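Flagellin hook IN motif family (Aeromonas hydrophila subsp. hydrophila, PDB 6XI1) is a tandem-repeat extender region of an RTX adhesin that binds calcium between its beta-sandwich domains and is thought to extend the adhesin toward its target. Local coordinates at residues D235-S240 against V264-G269. Residues are numbered along the deposited sequence; the frame is centred on the assembly and turned at random.
With CA (calcium ion), chain R; CA (calcium ion), chain O; NA (sodium ion), chain J; CA (calcium ion), chain P.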
loop_
_atom_site.group_PDB
_atom_site.type_symbol
_atom_site.label_atom_id
_atom_site.label_comp_id
_atom_site.label_asym_id
_atom_site.label_seq_id
_atom_site.Cartn_x
_atom_site.Cartn_y
_atom_site.Cartn_z
ATOM N N ASP A 235 -0.843 0.643 -0.651
ATOM C CA ASP A 235 -0.825 1.186 -2.035
ATOM C C ASP A 235 -2.234 1.631 -2.452
ATOM O O ASP A 235 -3.238 0.843 -2.233
ATOM C CB ASP A 235 -0.284 0.128 -3.006
ATOM C CG ASP A 235 1.232 -0.061 -2.871
ATOM O OD1 ASP A 235 1.687 -0.638 -1.864
ATOM O OD2 ASP A 235 1.951 0.542 -3.723
ATOM N N ALA A 236 -2.321 2.873 -2.938
ATOM C CA ALA A 236 -3.566 3.495 -3.436
ATOM C C ALA A 236 -4.098 2.566 -4.522
ATOM O O ALA A 236 -3.291 2.050 -5.351
ATOM C CB ALA A 236 -3.334 4.896 -3.926
ATOM N N ALA A 237 -5.382 2.251 -4.462
ATOM C CA ALA A 237 -6.048 1.529 -5.560
ATOM C C ALA A 237 -5.917 2.342 -6.843
ATOM O O ALA A 237 -5.763 3.590 -6.823
ATOM C CB ALA A 237 -7.480 1.271 -5.206
ATOM N N VAL A 238 -6.048 1.645 -7.968
ATOM C CA VAL A 238 -6.015 2.328 -9.281
ATOM C C VAL A 238 -7.420 2.167 -9.832
ATOM O O VAL A 238 -7.818 1.057 -10.059
ATOM C CB VAL A 238 -4.931 1.778 -10.237
ATOM C CG1 VAL A 238 -5.036 2.435 -11.604
ATOM C CG2 VAL A 238 -3.546 2.012 -9.657
ATOM N N ILE A 239 -8.141 3.269 -9.915
ATOM C CA ILE A 239 -9.574 3.264 -10.325
ATOM C C ILE A 239 -9.639 3.837 -11.729
ATOM O O ILE A 239 -9.108 4.911 -11.959
ATOM C CB ILE A 239 -10.436 4.054 -9.323
ATOM C CG1 ILE A 239 -10.384 3.388 -7.948
ATOM C CG2 ILE A 239 -11.863 4.218 -9.834
ATOM C CD1 ILE A 239 -10.840 4.253 -6.775
ATOM N N SER A 240 -10.346 3.151 -12.619
ATOM C CA SER A 240 -10.492 3.622 -14.008
ATOM C C SER A 240 -11.881 3.232 -14.498
ATOM O O SER A 240 -12.724 2.847 -13.673
ATOM C CB SER A 240 -9.377 3.057 -14.864
ATOM O OG SER A 240 -9.437 1.646 -14.840
ATOM N N VAL A 264 -11.406 -1.309 -10.623
ATOM C CA VAL A 264 -10.342 -1.046 -9.625
ATOM C C VAL A 264 -9.344 -2.199 -9.605
ATOM O O VAL A 264 -9.770 -3.356 -9.570
ATOM C CB VAL A 264 -10.958 -0.758 -8.244
ATOM C CG1 VAL A 264 -11.835 -1.884 -7.752
ATOM C CG2 VAL A 264 -9.871 -0.447 -7.231
ATOM N N THR A 265 -8.048 -1.861 -9.490
ATOM C CA THR A 265 -7.014 -2.834 -9.059
ATOM C C THR A 265 -6.356 -2.293 -7.788
ATOM O O THR A 265 -6.366 -1.020 -7.596
ATOM C CB THR A 265 -6.002 -3.075 -10.183
ATOM O OG1 THR A 265 -5.419 -1.804 -10.478
ATOM C CG2 THR A 265 -6.679 -3.688 -11.392
ATOM N N ASP A 266 -5.736 -3.185 -7.025
ATOM C CA ASP A 266 -4.993 -2.801 -5.798
ATOM C C ASP A 266 -3.844 -3.787 -5.618
ATOM O O ASP A 266 -4.096 -4.939 -5.359
ATOM C CB ASP A 266 -5.943 -2.696 -4.606
ATOM C CG ASP A 266 -5.358 -1.912 -3.460
ATOM O OD1 ASP A 266 -4.162 -2.204 -3.104
ATOM O OD2 ASP A 266 -6.100 -1.025 -2.889
ATOM N N VAL A 267 -2.603 -3.312 -5.670
ATOM C CA VAL A 267 -1.445 -4.255 -5.503
ATOM C C VAL A 267 -1.449 -4.911 -4.113
ATOM O O VAL A 267 -0.846 -6.003 -3.949
ATOM C CB VAL A 267 -0.108 -3.608 -5.857
ATOM C CG1 VAL A 267 -0.126 -3.084 -7.271
ATOM C CG2 VAL A 267 0.300 -2.534 -4.884
ATOM N N ASP A 268 -2.151 -4.341 -3.134
ATOM C CA ASP A 268 -2.258 -4.953 -1.783
ATOM C C ASP A 268 -3.151 -6.180 -1.781
ATOM O O ASP A 268 -3.184 -6.815 -0.732
ATOM C CB ASP A 268 -2.721 -3.947 -0.731
ATOM C CG ASP A 268 -1.818 -2.758 -0.688
ATOM O OD1 ASP A 268 -0.554 -2.987 -0.637
ATOM O OD2 ASP A 268 -2.347 -1.658 -0.749
ATOM N N GLY A 269 -3.842 -6.481 -2.890
ATOM C CA GLY A 269 -4.515 -7.786 -3.072
ATOM C C GLY A 269 -5.978 -7.652 -3.503
ATOM O O GLY A 269 -6.531 -6.540 -3.442
HETATM CA CA CA R . -4.415 -0.640 -1.185
HETATM CA CA CA O . 1.767 -2.372 -0.242
HETATM NA NA NA J . -4.042 -7.928 0.776
HETATM CA CA CA P . 3.856 0.557 -2.242
HETATM O O HOH W 1 -2.386 -0.474 -6.558
HETATM O O HOH W 2 -4.096 -9.877 -0.276
HETATM O O HOH W 3 -4.143 -6.146 2.170
HETATM O O HOH W 4 -3.532 -8.944 2.787
HETATM O O HOH W 5 -1.518 -8.277 0.951
HETATM O O HOH W 6 2.569 2.298 -1.105
#
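Asp235 meets Asp266 and Asp268 at a cluster of three calcium ions, where the loop leading into the first strand of a cadherin-like beta-sandwich repeat meets the turn that follows the second. Asp266 and Asp268 belong to a DxD motif, as in cadherin calcium sites. One calcium is chelated by both carboxylate oxygens of Asp266. It also takes Asp268 OD2 and the backbone O of Asp235, the last at 2.2 Å. Asn234, Glu272 and Asp326 complete this site. Asp268 OD1 binds a second calcium, which it shares with Asp235 OD1. That oxygen also bridges to a third calcium, which Asp235 OD2 binds as well. Glu143 and Gln202 of the preceding repeat supply ligands here, so the ions join two repeats.

Asp268 OD2 also accepts a hydrogen bond from Asp235 N through its syn lone pair (2.8 Å, 156°). Asp266 OD1 uses its anti lone pair for Asp268 N, forming an Asx turn within a type I beta turn. The Asp266 carboxylate is therefore fixed by metal and backbone together. The Val267 side chain crosses that of Asp235, with CG2 against CB and CG. A water links Ala236 O to Val267 N.

Farther from the ions the segments pair as antiparallel strands. Val238 N bonds to Thr265 O at 2.7 Å, and Thr265 N returns the bond to Val238 O. Ile239 and Val264 lie side by side and both touch Phe275. Val264 CG2, anti to the backbone N, reaches Ile239 CG1 at 3.9 Å and Ala237 CB at 3.6 Å.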